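Local coordinates for cobalamin biosynthesis protein CobN (Mycobacterium tuberculosis, PDB 7C6O) that forms the large, probably catalytic subunit of cobaltochelatase, which inserts cobalt into the corrin ring of hydrogenobyrinic acid a,c-diamide during cobalamin biosynthesis, with ATP as energy source, at residues Pro509-Gly514 against Glu562-Lys567; Ala627-Leu632 against Asp686-Glu691; Leu740-Asp745 against Arg750-Gln755. One frame throughout, in Å; residues are numbered along the deposited sequence. Where two conformers were deposited one is given.

Overall arrangement
Along the chain the three contacts follow one another in series, each closing before the next opens. Contact 1 joins the loops that follow strands 503-507 and 551-555, both members of one mixed sheet, and its centre is about 18 Å from that of the chain. Contacts 2 and 3 lie much farther out, with centres about 15 Å apart; contact 1 is about 47 Å from contact 2 and 48 Å from contact 3, centre to centre. Helices 624-642 and 675-694 of contact 2 touch helix 750-769 of contact 3, where Glu630 and Leu689 pack on Arg750. Contacts 2 and 3 are thus neighbouring parts of one helical region, whereas contact 1 belongs to the sheet-containing body.

Contact 1 (Pro509-Gly514 against Glu562-Lys567); sequences PPRGFG and EWLPGK
Arg511 reaches across to Leu564 and Pro565, bridging the loops that follow strands 503-507 and 551-555. The tight part is its far end: NH2 lies 3.3 Å from CD of Pro565 and 3.4 Å from CG of the same ring, an oblique approach that is neither face-on nor edge-on, although both residues remain partly open to solvent. The looser part is deeper, at the buried Leu564, which also touches Tyr532 of helix 530-539. Its CD2 stands over one guanidinium face, 3.9 Å from Arg511 CD and 4.0 Å from Arg511 NE. The opposite face is taken by Phe513 of the arginine's own loop, whose CE2 sits 3.9 Å above the guanidinium plane, over its centre. With chi1 at 177° the side chain of Arg511 starts beside its own carbonyl carbon, and a bend at chi2 (78°) turns it past the leucine. Arg511 has a second deposited conformer, so these distances hold for one position of it. Across the loops the contact is van der Waals, a charged guanidinium laid against aliphatic carbons. The hydrocarbon neighbours therefore flank and shape the group, while its hydrogen bonding is met outside the two segments, NH1 donating to Leu526 O.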
loop_
_atom_site.group_PDB
_atom_site.type_symbol
_atom_site.label_atom_id
_atom_site.label_comp_id
_atom_site.label_asym_id
_atom_site.label_seq_id
_atom_site.Cartn_x
_atom_site.Cartn_y
_atom_site.Cartn_z
ATOM N N PRO A 509 -10.567 -12.788 -14.473
ATOM C CA PRO A 509 -11.857 -13.432 -14.245
ATOM C C PRO A 509 -12.640 -12.695 -13.180
ATOM O O PRO A 509 -12.058 -12.026 -12.306
ATOM C CB PRO A 509 -11.473 -14.845 -13.784
ATOM C CG PRO A 509 -10.062 -15.029 -14.203
ATOM C CD PRO A 509 -9.438 -13.679 -14.170
ATOM N N PRO A 510 -13.966 -12.788 -13.210
ATOM C CA PRO A 510 -14.775 -12.033 -12.250
ATOM C C PRO A 510 -14.634 -12.576 -10.836
ATOM O O PRO A 510 -14.456 -13.777 -10.614
ATOM C CB PRO A 510 -16.204 -12.209 -12.775
ATOM C CG PRO A 510 -16.166 -13.478 -13.534
ATOM C CD PRO A 510 -14.796 -13.569 -14.141
ATOM N N ARG A 511 -14.718 -11.654 -9.876
ATOM C CA ARG A 511 -14.596 -12.011 -8.467
ATOM C C ARG A 511 -15.701 -12.970 -8.036
ATOM O O ARG A 511 -15.469 -13.876 -7.226
ATOM C CB ARG A 511 -14.616 -10.733 -7.629
ATOM C CG ARG A 511 -14.564 -10.938 -6.138
ATOM C CD ARG A 511 -13.166 -11.262 -5.650
ATOM N NE ARG A 511 -13.156 -11.332 -4.195
ATOM C CZ ARG A 511 -13.578 -12.383 -3.503
ATOM N NH1 ARG A 511 -14.035 -13.457 -4.136
ATOM N NH2 ARG A 511 -13.548 -12.361 -2.178
ATOM N N GLY A 512 -16.909 -12.783 -8.558
ATOM C CA GLY A 512 -18.018 -13.682 -8.286
ATOM C C GLY A 512 -19.220 -13.062 -7.599
ATOM O O GLY A 512 -20.234 -13.758 -7.434
ATOM N N PHE A 513 -19.173 -11.792 -7.187
ATOM C CA PHE A 513 -20.312 -11.207 -6.487
ATOM C C PHE A 513 -21.480 -10.906 -7.416
ATOM O O PHE A 513 -22.620 -10.817 -6.947
ATOM C CB PHE A 513 -19.888 -9.938 -5.749
ATOM C CG PHE A 513 -19.041 -10.202 -4.541
ATOM C CD1 PHE A 513 -19.611 -10.696 -3.377
ATOM C CD2 PHE A 513 -17.677 -9.962 -4.567
ATOM C CE1 PHE A 513 -18.834 -10.946 -2.261
ATOM C CE2 PHE A 513 -16.896 -10.211 -3.455
ATOM C CZ PHE A 513 -17.475 -10.705 -2.300
ATOM N N GLY A 514 -21.229 -10.743 -8.716
ATOM C CA GLY A 514 -22.331 -10.607 -9.653
ATOM C C GLY A 514 -23.120 -11.889 -9.816
ATOM O O GLY A 514 -24.326 -11.852 -10.080
ATOM N N GLU A 562 -4.592 -9.888 -5.952
ATOM C CA GLU A 562 -3.925 -9.562 -4.696
ATOM C C GLU A 562 -4.896 -9.129 -3.605
ATOM O O GLU A 562 -4.448 -8.804 -2.500
ATOM C CB GLU A 562 -2.867 -8.475 -4.923
ATOM C CG GLU A 562 -3.405 -7.112 -5.357
ATOM C CD GLU A 562 -3.562 -6.971 -6.868
ATOM O OE1 GLU A 562 -3.810 -7.987 -7.552
ATOM O OE2 GLU A 562 -3.435 -5.835 -7.372
ATOM N N TRP A 563 -6.203 -9.130 -3.877
ATOM C CA TRP A 563 -7.209 -8.787 -2.882
ATOM C C TRP A 563 -8.115 -9.964 -2.544
ATOM O O TRP A 563 -9.124 -9.776 -1.855
ATOM C CB TRP A 563 -8.039 -7.593 -3.364
ATOM C CG TRP A 563 -7.198 -6.375 -3.578
ATOM C CD1 TRP A 563 -6.631 -5.964 -4.751
ATOM C CD2 TRP A 563 -6.798 -5.425 -2.583
ATOM N NE1 TRP A 563 -5.912 -4.808 -4.548
ATOM C CE2 TRP A 563 -5.999 -4.458 -3.226
ATOM C CE3 TRP A 563 -7.041 -5.296 -1.212
ATOM C CZ2 TRP A 563 -5.443 -3.375 -2.546
ATOM C CZ3 TRP A 563 -6.489 -4.218 -0.538
ATOM C CH2 TRP A 563 -5.699 -3.273 -1.206
ATOM N N LEU A 564 -7.781 -11.167 -3.005
ATOM C CA LEU A 564 -8.560 -12.347 -2.682
ATOM C C LEU A 564 -8.404 -12.696 -1.202
ATOM O O LEU A 564 -7.403 -12.342 -0.573
ATOM C CB LEU A 564 -8.124 -13.528 -3.546
ATOM C CG LEU A 564 -8.411 -13.451 -5.048
ATOM C CD1 LEU A 564 -7.870 -14.689 -5.742
ATOM C CD2 LEU A 564 -9.902 -13.292 -5.308
ATOM N N PRO A 565 -9.390 -13.384 -0.623
ATOM C CA PRO A 565 -9.291 -13.749 0.793
ATOM C C PRO A 565 -8.071 -14.613 1.073
ATOM O O PRO A 565 -7.658 -15.440 0.255
ATOM C CB PRO A 565 -10.594 -14.515 1.057
ATOM C CG PRO A 565 -11.542 -13.992 0.035
ATOM C CD PRO A 565 -10.705 -13.729 -1.190
ATOM N N GLY A 566 -7.500 -14.402 2.248
ATOM C CA GLY A 566 -6.296 -15.096 2.655
ATOM C C GLY A 566 -5.643 -14.333 3.791
ATOM O O GLY A 566 -6.216 -13.394 4.342
ATOM N N LYS A 567 -4.425 -14.753 4.123
ATOM C CA LYS A 567 -3.692 -14.069 5.177
ATOM C C LYS A 567 -3.321 -12.651 4.746
ATOM O O LYS A 567 -3.262 -12.325 3.555
ATOM C CB LYS A 567 -2.432 -14.850 5.556
ATOM C CG LYS A 567 -2.715 -16.264 6.045
ATOM C CD LYS A 567 -1.464 -16.927 6.600
ATOM C CE LYS A 567 -1.700 -18.408 6.858
ATOM N NZ LYS A 567 -2.897 -18.651 7.715
#

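Contact 2 (Ala627-Leu632 against Asp686-Glu691); sequences ARLEQL and DGWLCE
Leu629 and Glu630, consecutive residues of helix 624-642, meet Trp688 and Leu689, consecutive residues of helix 675-694, in a helix-helix interface of the helical region. Leu629 comes first: its CD2 methyl arrives at the edge of the indole, in the ring plane, 3.9 Å from Trp688 CZ3. The leucine side chain crosses that of the tryptophan at about a right angle, and it is the CD2 methyl that meets the ring edge. Leu629 also packs on Leu657 of helix 647-660, and Trp688 touches Leu667.

One residue on, Glu630 offers the carbon base of its side chain. Leu689 CD2 lodges against it, 3.7 Å from Glu630 CA, 3.7 Å from Glu630 CB and 3.9 Å from Glu630 CG. Here the backbones come closest, with the CA atoms of Glu630 and Leu689 7.5 Å apart. CG of Glu630 is anti to the backbone N (chi1 -168°) and the chain runs extended beyond it, which carries the carboxylate past the leucine methyl. There OE1 bonds to Thr622 OG1, and OE2 forms a salt bridge with Lys693, farther along helix 675-694. Lys693 also pairs with Asp754, whose OD2 lies close to Glu630 OE2; the shared ammonium probably offsets their repulsion. Between the two segments the contact is thus purely van der Waals, and the charge of Glu630 is answered just beyond them.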
loop_
_atom_site.group_PDB
_atom_site.type_symbol
_atom_site.label_atom_id
_atom_site.label_comp_id
_atom_site.label_asym_id
_atom_site.label_seq_id
_atom_site.Cartn_x
_atom_site.Cartn_y
_atom_site.Cartn_z
ATOM N N ALA A 627 -17.172 31.893 -15.690
ATOM C CA ALA A 627 -16.356 32.959 -16.258
ATOM C C ALA A 627 -17.122 34.276 -16.304
ATOM O O ALA A 627 -16.545 35.345 -16.074
ATOM C CB ALA A 627 -15.872 32.562 -17.653
ATOM N N ARG A 628 -18.425 34.220 -16.599
ATOM C CA ARG A 628 -19.237 35.434 -16.593
ATOM C C ARG A 628 -19.300 36.042 -15.197
ATOM O O ARG A 628 -19.255 37.269 -15.043
ATOM C CB ARG A 628 -20.645 35.129 -17.109
ATOM C CG ARG A 628 -21.442 36.373 -17.515
ATOM C CD ARG A 628 -22.924 36.058 -17.690
ATOM N NE ARG A 628 -23.146 34.799 -18.395
ATOM C CZ ARG A 628 -23.138 34.671 -19.719
ATOM N NH1 ARG A 628 -22.923 35.729 -20.489
ATOM N NH2 ARG A 628 -23.349 33.484 -20.272
ATOM N N LEU A 629 -19.404 35.198 -14.165
ATOM C CA LEU A 629 -19.423 35.700 -12.793
ATOM C C LEU A 629 -18.118 36.403 -12.449
ATOM O O LEU A 629 -18.121 37.453 -11.796
ATOM C CB LEU A 629 -19.686 34.551 -11.820
ATOM C CG LEU A 629 -19.629 34.893 -10.330
ATOM C CD1 LEU A 629 -20.675 35.939 -9.979
ATOM C CD2 LEU A 629 -19.821 33.636 -9.499
ATOM N N GLU A 630 -16.993 35.825 -12.872
ATOM C CA GLU A 630 -15.696 36.474 -12.713
ATOM C C GLU A 630 -15.716 37.893 -13.269
ATOM O O GLU A 630 -15.217 38.829 -12.633
ATOM C CB GLU A 630 -14.633 35.627 -13.414
ATOM C CG GLU A 630 -13.194 35.989 -13.134
ATOM C CD GLU A 630 -12.243 34.936 -13.674
ATOM O OE1 GLU A 630 -12.586 34.289 -14.688
ATOM O OE2 GLU A 630 -11.167 34.737 -13.077
ATOM N N GLN A 631 -16.312 38.073 -14.449
ATOM C CA GLN A 631 -16.372 39.396 -15.061
ATOM C C GLN A 631 -17.234 40.349 -14.240
ATOM O O GLN A 631 -16.885 41.524 -14.071
ATOM C CB GLN A 631 -16.906 39.283 -16.489
ATOM C CG GLN A 631 -16.140 38.296 -17.361
ATOM C CD GLN A 631 -16.858 37.972 -18.660
ATOM O OE1 GLN A 631 -17.900 38.552 -18.973
ATOM N NE2 GLN A 631 -16.304 37.037 -19.423
ATOM N N LEU A 632 -18.365 39.861 -13.722
ATOM C CA LEU A 632 -19.238 40.723 -12.930
ATOM C C LEU A 632 -18.596 41.091 -11.597
ATOM O O LEU A 632 -18.781 42.210 -11.104
ATOM C CB LEU A 632 -20.592 40.049 -12.709
ATOM C CG LEU A 632 -21.483 39.880 -13.943
ATOM C CD1 LEU A 632 -22.824 39.265 -13.560
ATOM C CD2 LEU A 632 -21.683 41.209 -14.650
ATOM N N ASP A 686 -15.767 35.219 -4.047
ATOM C CA ASP A 686 -14.403 35.430 -4.529
ATOM C C ASP A 686 -13.511 34.238 -4.213
ATOM O O ASP A 686 -12.792 33.733 -5.084
ATOM C CB ASP A 686 -13.818 36.696 -3.898
ATOM C CG ASP A 686 -13.866 37.891 -4.823
ATOM O OD1 ASP A 686 -13.772 37.701 -6.054
ATOM O OD2 ASP A 686 -13.986 39.026 -4.312
ATOM N N GLY A 687 -13.528 33.788 -2.957
ATOM C CA GLY A 687 -12.702 32.656 -2.577
ATOM C C GLY A 687 -13.124 31.372 -3.263
ATOM O O GLY A 687 -12.280 30.575 -3.684
ATOM N N TRP A 688 -14.436 31.155 -3.389
ATOM C CA TRP A 688 -14.934 29.952 -4.052
ATOM C C TRP A 688 -14.537 29.932 -5.520
ATOM O O TRP A 688 -14.014 28.930 -6.021
ATOM C CB TRP A 688 -16.454 29.864 -3.904
ATOM C CG TRP A 688 -17.094 28.873 -4.835
ATOM C CD1 TRP A 688 -17.066 27.512 -4.729
ATOM C CD2 TRP A 688 -17.865 29.168 -6.009
ATOM N NE1 TRP A 688 -17.766 26.941 -5.766
ATOM C CE2 TRP A 688 -18.266 27.935 -6.565
ATOM C CE3 TRP A 688 -18.252 30.353 -6.644
ATOM C CZ2 TRP A 688 -19.037 27.856 -7.725
ATOM C CZ3 TRP A 688 -19.016 30.271 -7.796
ATOM C CH2 TRP A 688 -19.402 29.031 -8.323
ATOM N N LEU A 689 -14.780 31.038 -6.226
ATOM C CA LEU A 689 -14.391 31.128 -7.629
ATOM C C LEU A 689 -12.891 30.925 -7.797
ATOM O O LEU A 689 -12.451 30.198 -8.697
ATOM C CB LEU A 689 -14.826 32.479 -8.199
ATOM C CG LEU A 689 -14.240 32.902 -9.546
ATOM C CD1 LEU A 689 -14.596 31.899 -10.621
ATOM C CD2 LEU A 689 -14.736 34.287 -9.923
ATOM N N CYS A 690 -12.091 31.549 -6.929
ATOM C CA CYS A 690 -10.643 31.403 -7.008
ATOM C C CYS A 690 -10.226 29.945 -6.866
ATOM O O CYS A 690 -9.368 29.463 -7.613
ATOM C CB CYS A 690 -9.975 32.260 -5.932
ATOM S SG CYS A 690 -8.168 32.156 -5.897
ATOM N N GLU A 691 -10.841 29.220 -5.932
ATOM C CA GLU A 691 -10.393 27.859 -5.650
ATOM C C GLU A 691 -10.799 26.884 -6.753
ATOM O O GLU A 691 -10.017 25.997 -7.116
ATOM C CB GLU A 691 -10.918 27.413 -4.285
ATOM C CG GLU A 691 -10.209 28.126 -3.134
ATOM C CD GLU A 691 -10.587 27.598 -1.763
ATOM O OE1 GLU A 691 -11.636 26.932 -1.644
ATOM O OE2 GLU A 691 -9.829 27.853 -0.802
#

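Contact 3 (Leu740-Asp745 against Arg750-Gln755); sequences LGLAED and RATVDQ
Leu742 and Val753 mark the closest approach of the two backbones, with CA atoms 7.1 Å apart, where a loop folds back on the first turns of helix 750-769. The loop starts from a Schellman motif: Gly741 ends helix 736-739 with a positive phi of 128°, a value at which a CB would collide with the preceding carbonyl oxygen. In this helix-loop-helix connection Asp748, between the two segments, gathers the turn by accepting from the backbone N atoms of Ala743 and Glu744.

Leu742 is the loop side chain that packs on the helix. Its CG stands anti to the carbonyl carbon (chi1 -79°), and its two methyls divide the work. CD1 touches Val753, 3.9 Å from its CA and 4.1 Å from its CG2, the two side chains crossing at about a right angle. CD2 leans on Thr752, more loosely: it is 4.3 Å from OG1, which is itself bonded to the carbonyl oxygen of Glu749. Further along the same helix Leu742 also meets Thr756. Val753 also touches Cys690 and Asp694 of helix 675-694. Within residues 750-755, Leu742 CD2 comes nearest the backbone at the carbonyl oxygen of Thr752, 4.1 Å away.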
loop_
_atom_site.group_PDB
_atom_site.type_symbol
_atom_site.label_atom_id
_atom_site.label_comp_id
_atom_site.label_asym_id
_atom_site.label_seq_id
_atom_site.Cartn_x
_atom_site.Cartn_y
_atom_site.Cartn_z
ATOM N N LEU A 740 7.073 34.207 -5.541
ATOM C CA LEU A 740 6.623 35.376 -6.281
ATOM C C LEU A 740 5.666 36.256 -5.486
ATOM O O LEU A 740 5.197 37.266 -6.018
ATOM C CB LEU A 740 5.954 34.948 -7.593
ATOM C CG LEU A 740 6.874 34.377 -8.674
ATOM C CD1 LEU A 740 6.077 34.016 -9.916
ATOM C CD2 LEU A 740 7.982 35.367 -9.009
ATOM N N GLY A 741 5.355 35.898 -4.238
ATOM C CA GLY A 741 4.558 36.776 -3.402
ATOM C C GLY A 741 3.339 36.171 -2.730
ATOM O O GLY A 741 2.869 36.705 -1.720
ATOM N N LEU A 742 2.812 35.073 -3.265
ATOM C CA LEU A 742 1.588 34.498 -2.720
ATOM C C LEU A 742 1.858 33.761 -1.413
ATOM O O LEU A 742 2.937 33.209 -1.191
ATOM C CB LEU A 742 0.944 33.540 -3.724
ATOM C CG LEU A 742 0.142 34.137 -4.880
ATOM C CD1 LEU A 742 -0.557 33.027 -5.660
ATOM C CD2 LEU A 742 -0.867 35.156 -4.374
ATOM N N ALA A 743 0.847 33.750 -0.542
ATOM C CA ALA A 743 0.964 33.025 0.718
ATOM C C ALA A 743 0.647 31.543 0.543
ATOM O O ALA A 743 1.245 30.696 1.216
ATOM C CB ALA A 743 0.046 33.644 1.769
ATOM N N GLU A 744 -0.288 31.221 -0.354
ATOM C CA GLU A 744 -0.751 29.860 -0.613
ATOM C C GLU A 744 -1.294 29.179 0.639
ATOM O O GLU A 744 -1.275 27.947 0.733
ATOM C CB GLU A 744 0.355 28.995 -1.237
ATOM C CG GLU A 744 0.983 29.573 -2.490
ATOM C CD GLU A 744 0.206 29.241 -3.747
ATOM O OE1 GLU A 744 -1.030 29.075 -3.666
ATOM O OE2 GLU A 744 0.837 29.140 -4.820
ATOM N N ASP A 745 -1.776 29.957 1.608
ATOM C CA ASP A 745 -2.324 29.426 2.850
ATOM C C ASP A 745 -3.846 29.454 2.878
ATOM O O ASP A 745 -4.445 29.145 3.915
ATOM C CB ASP A 745 -1.763 30.194 4.051
ATOM C CG ASP A 745 -2.143 31.670 4.041
ATOM O OD1 ASP A 745 -2.723 32.143 3.039
ATOM O OD2 ASP A 745 -1.858 32.361 5.044
ATOM N N ARG A 750 -8.299 36.717 -4.822
ATOM C CA ARG A 750 -8.566 36.079 -6.109
ATOM C C ARG A 750 -7.793 36.740 -7.244
ATOM O O ARG A 750 -7.211 36.051 -8.091
ATOM C CB ARG A 750 -10.068 36.109 -6.398
ATOM C CG ARG A 750 -10.436 35.706 -7.814
ATOM C CD ARG A 750 -11.941 35.751 -8.045
ATOM N NE ARG A 750 -12.478 37.110 -8.038
ATOM C CZ ARG A 750 -12.477 37.920 -9.094
ATOM N NH1 ARG A 750 -11.957 37.513 -10.243
ATOM N NH2 ARG A 750 -12.993 39.139 -9.002
ATOM N N ALA A 751 -7.768 38.073 -7.277
ATOM C CA ALA A 751 -7.146 38.767 -8.401
ATOM C C ALA A 751 -5.638 38.550 -8.431
ATOM O O ALA A 751 -5.054 38.372 -9.506
ATOM C CB ALA A 751 -7.470 40.260 -8.340
ATOM N N THR A 752 -4.990 38.558 -7.263
ATOM C CA THR A 752 -3.536 38.433 -7.240
ATOM C C THR A 752 -3.085 37.002 -7.511
ATOM O O THR A 752 -1.966 36.791 -7.993
ATOM C CB THR A 752 -2.979 38.926 -5.905
ATOM O OG1 THR A 752 -3.726 38.343 -4.830
ATOM C CG2 THR A 752 -3.072 40.443 -5.822
ATOM N N VAL A 753 -3.930 36.012 -7.213
ATOM C CA VAL A 753 -3.604 34.634 -7.575
ATOM C C VAL A 753 -3.461 34.506 -9.085
ATOM O O VAL A 753 -2.511 33.889 -9.585
ATOM C CB VAL A 753 -4.665 33.664 -7.021
ATOM C CG1 VAL A 753 -4.428 32.259 -7.557
ATOM C CG2 VAL A 753 -4.646 33.663 -5.503
ATOM N N ASP A 754 -4.390 35.105 -9.837
ATOM C CA ASP A 754 -4.339 35.020 -11.292
ATOM C C ASP A 754 -3.106 35.718 -11.848
ATOM O O ASP A 754 -2.470 35.223 -12.785
ATOM C CB ASP A 754 -5.608 35.619 -11.901
ATOM C CG ASP A 754 -6.829 34.749 -11.676
ATOM O OD1 ASP A 754 -6.669 33.513 -11.588
ATOM O OD2 ASP A 754 -7.948 35.298 -11.589
ATOM N N GLN A 755 -2.753 36.874 -11.286
ATOM C CA GLN A 755 -1.590 37.604 -11.776
ATOM C C GLN A 755 -0.297 36.862 -11.456
ATOM O O GLN A 755 0.619 36.814 -12.285
ATOM C CB GLN A 755 -1.577 39.011 -11.183
ATOM C CG GLN A 755 -2.854 39.787 -11.469
ATOM C CD GLN A 755 -2.982 41.045 -10.635
ATOM O OE1 GLN A 755 -2.017 41.504 -10.026
ATOM N NE2 GLN A 755 -4.185 41.607 -10.601
#